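Long-range contact in telomerase reverse transcriptase (Candida tropicalis MYA-3404, PDB 6ZD1), which probably extends chromosome ends by copying a template within the telomerase RNA into telomeric DNA repeats: residues Phe640-Met646 and Glu693-Trp697. Sequence-based numbering, arbitrary orientation.
Sequences FERYRFM and EIIEW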
loop_
_atom_site.group_PDB
_atom_site.type_symbol
_atom_site.label_atom_id
_atom_site.label_comp_id
_atom_site.label_asym_id
_atom_site.label_seq_id
_atom_site.Cartn_x
_atom_site.Cartn_y
_atom_site.Cartn_z
ATOM N N PHE A 640 -14.430 -8.723 -29.666
ATOM C CA PHE A 640 -14.072 -9.022 -28.287
ATOM C C PHE A 640 -13.815 -10.518 -28.128
ATOM O O PHE A 640 -14.698 -11.341 -28.394
ATOM C CB PHE A 640 -15.192 -8.564 -27.355
ATOM C CG PHE A 640 -15.014 -8.999 -25.932
ATOM C CD1 PHE A 640 -14.204 -8.277 -25.071
ATOM C CD2 PHE A 640 -15.664 -10.127 -25.450
ATOM C CE1 PHE A 640 -14.039 -8.669 -23.757
ATOM C CE2 PHE A 640 -15.501 -10.528 -24.136
ATOM C CZ PHE A 640 -14.687 -9.796 -23.287
ATOM N N GLU A 641 -12.614 -10.870 -27.688
ATOM C CA GLU A 641 -12.211 -12.259 -27.500
ATOM C C GLU A 641 -12.125 -12.530 -26.002
ATOM O O GLU A 641 -11.255 -11.982 -25.313
ATOM C CB GLU A 641 -10.877 -12.526 -28.195
ATOM C CG GLU A 641 -10.802 -11.920 -29.585
ATOM C CD GLU A 641 -9.412 -11.983 -30.184
ATOM O OE1 GLU A 641 -8.924 -13.102 -30.444
ATOM O OE2 GLU A 641 -8.805 -10.910 -30.386
ATOM N N ARG A 642 -13.010 -13.402 -25.511
ATOM C CA ARG A 642 -13.134 -13.611 -24.072
ATOM C C ARG A 642 -11.869 -14.212 -23.473
ATOM O O ARG A 642 -11.550 -13.934 -22.313
ATOM C CB ARG A 642 -14.341 -14.503 -23.772
ATOM C CG ARG A 642 -14.254 -15.899 -24.386
ATOM C CD ARG A 642 -15.559 -16.679 -24.244
ATOM N NE ARG A 642 -15.439 -18.042 -24.760
ATOM C CZ ARG A 642 -15.556 -18.371 -26.046
ATOM N NH1 ARG A 642 -15.791 -17.435 -26.955
ATOM N NH2 ARG A 642 -15.433 -19.638 -26.426
ATOM N N TYR A 643 -11.136 -15.026 -24.237
ATOM C CA TYR A 643 -9.935 -15.647 -23.687
ATOM C C TYR A 643 -8.835 -14.617 -23.475
ATOM O O TYR A 643 -8.130 -14.655 -22.462
ATOM C CB TYR A 643 -9.455 -16.773 -24.604
ATOM C CG TYR A 643 -10.425 -17.930 -24.713
ATOM C CD1 TYR A 643 -10.757 -18.690 -23.597
ATOM C CD2 TYR A 643 -11.005 -18.268 -25.931
ATOM C CE1 TYR A 643 -11.644 -19.751 -23.687
ATOM C CE2 TYR A 643 -11.892 -19.329 -26.031
ATOM C CZ TYR A 643 -12.205 -20.065 -24.905
ATOM O OH TYR A 643 -13.084 -21.119 -24.996
ATOM N N ARG A 644 -8.705 -13.658 -24.396
ATOM C CA ARG A 644 -7.764 -12.563 -24.182
ATOM C C ARG A 644 -8.176 -11.728 -22.979
ATOM O O ARG A 644 -7.324 -11.264 -22.212
ATOM C CB ARG A 644 -7.679 -11.699 -25.440
ATOM C CG ARG A 644 -6.871 -10.428 -25.279
ATOM C CD ARG A 644 -6.787 -9.658 -26.589
ATOM N NE ARG A 644 -6.183 -10.451 -27.658
ATOM C CZ ARG A 644 -4.873 -10.599 -27.831
ATOM N NH1 ARG A 644 -4.023 -10.013 -26.998
ATOM N NH2 ARG A 644 -4.412 -11.336 -28.834
ATOM N N PHE A 645 -9.485 -11.566 -22.774
ATOM C CA PHE A 645 -9.967 -10.803 -21.631
ATOM C C PHE A 645 -9.684 -11.520 -20.320
ATOM O O PHE A 645 -9.440 -10.865 -19.298
ATOM C CB PHE A 645 -11.465 -10.541 -21.780
ATOM C CG PHE A 645 -12.071 -9.794 -20.627
ATOM C CD1 PHE A 645 -11.649 -8.512 -20.317
ATOM C CD2 PHE A 645 -13.078 -10.367 -19.866
ATOM C CE1 PHE A 645 -12.216 -7.818 -19.260
ATOM C CE2 PHE A 645 -13.648 -9.678 -18.809
ATOM C CZ PHE A 645 -13.215 -8.402 -18.504
HETATM N N MSE A 646 -9.685 -12.849 -20.326
HETATM C CA MSE A 646 -9.473 -13.602 -19.096
HETATM C C MSE A 646 -8.017 -13.563 -18.675
HETATM O O MSE A 646 -7.708 -13.466 -17.486
HETATM C CB MSE A 646 -9.931 -15.040 -19.263
HETATM C CG MSE A 646 -11.439 -15.183 -19.262
HETATM SE SE MSE A 646 -12.004 -17.025 -19.510
HETATM C CE MSE A 646 -12.797 -16.854 -21.276
ATOM N N GLU A 693 -18.993 -17.957 -19.415
ATOM C CA GLU A 693 -17.727 -18.676 -19.377
ATOM C C GLU A 693 -16.662 -17.868 -18.649
ATOM O O GLU A 693 -15.851 -18.430 -17.902
ATOM C CB GLU A 693 -17.281 -19.011 -20.800
ATOM C CG GLU A 693 -16.039 -19.881 -20.889
ATOM C CD GLU A 693 -15.767 -20.355 -22.307
ATOM O OE1 GLU A 693 -16.588 -20.057 -23.202
ATOM O OE2 GLU A 693 -14.736 -21.024 -22.528
ATOM N N ILE A 694 -16.675 -16.542 -18.819
ATOM C CA ILE A 694 -15.726 -15.687 -18.108
ATOM C C ILE A 694 -15.946 -15.781 -16.604
ATOM O O ILE A 694 -15.000 -15.961 -15.830
ATOM C CB ILE A 694 -15.834 -14.231 -18.593
ATOM C CG1 ILE A 694 -15.500 -14.120 -20.082
ATOM C CG2 ILE A 694 -14.914 -13.335 -17.775
ATOM C CD1 ILE A 694 -15.726 -12.723 -20.643
ATOM N N ILE A 695 -17.202 -15.658 -16.166
ATOM C CA ILE A 695 -17.470 -15.675 -14.733
ATOM C C ILE A 695 -17.235 -17.073 -14.172
ATOM O O ILE A 695 -16.682 -17.232 -13.077
ATOM C CB ILE A 695 -18.898 -15.161 -14.437
ATOM C CG1 ILE A 695 -18.926 -13.637 -14.272
ATOM C CG2 ILE A 695 -19.409 -15.720 -13.131
ATOM C CD1 ILE A 695 -18.408 -12.845 -15.443
ATOM N N GLU A 696 -17.601 -18.108 -14.929
ATOM C CA GLU A 696 -17.350 -19.471 -14.470
ATOM C C GLU A 696 -15.857 -19.725 -14.288
ATOM O O GLU A 696 -15.444 -20.375 -13.319
ATOM C CB GLU A 696 -17.946 -20.477 -15.453
ATOM C CG GLU A 696 -17.721 -21.918 -15.050
ATOM C CD GLU A 696 -18.170 -22.889 -16.115
ATOM O OE1 GLU A 696 -18.458 -22.436 -17.242
ATOM O OE2 GLU A 696 -18.239 -24.103 -15.822
ATOM N N TRP A 697 -15.031 -19.211 -15.204
ATOM C CA TRP A 697 -13.586 -19.303 -15.026
ATOM C C TRP A 697 -13.138 -18.507 -13.812
ATOM O O TRP A 697 -12.252 -18.938 -13.067
ATOM C CB TRP A 697 -12.862 -18.802 -16.273
ATOM C CG TRP A 697 -11.413 -18.500 -16.023
ATOM C CD1 TRP A 697 -10.375 -19.376 -16.102
ATOM C CD2 TRP A 697 -10.843 -17.236 -15.646
ATOM N NE1 TRP A 697 -9.192 -18.741 -15.801
ATOM C CE2 TRP A 697 -9.453 -17.426 -15.520
ATOM C CE3 TRP A 697 -11.372 -15.964 -15.406
ATOM C CZ2 TRP A 697 -8.587 -16.395 -15.166
ATOM C CZ3 TRP A 697 -10.508 -14.938 -15.055
ATOM C CH2 TRP A 697 -9.132 -15.161 -14.939
#
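Helix-helix packing in the helical C-terminal region of telomerase brings Met646 against Ile694 and Trp697, where the axes of 642-646 and 693-697 run 10.5 Å apart at closest approach, inclined by 31°. Met646, a selenomethionine, slides along the indole: its CB stands 4.1 Å from the centroid of the Trp697 six-membered ring and 7° off the normal, which defines a CH-pi contact over the face. SE sits obliquely, 4.3 Å from the five-membered ring centroid, as a Met-aromatic contact, while the chain bends at chi3, which places CE against Ile694 CG1. At the tip of Ile694, CD1 packs 3.6 Å from Phe645 CD2 and meets the edge of the Phe640 ring, which also meets Phe582 and Phe631 edge-to-face. At the more solvent-exposed side, an extended Glu693 side chain brings OE1 to 2.8 Å from Arg642 NE. This salt bridge contains a weak hydrogen bond, bent to 129°, and guanidinium and carboxylate are not coplanar. Tyr643 CE2 lies over one face of that guanidinium, offset toward its rim. Apolar packing of this kind joins helices 642-664 and 692-699 in the helical bundle of the C-terminal extension, the telomerase counterpart of the polymerase thumb.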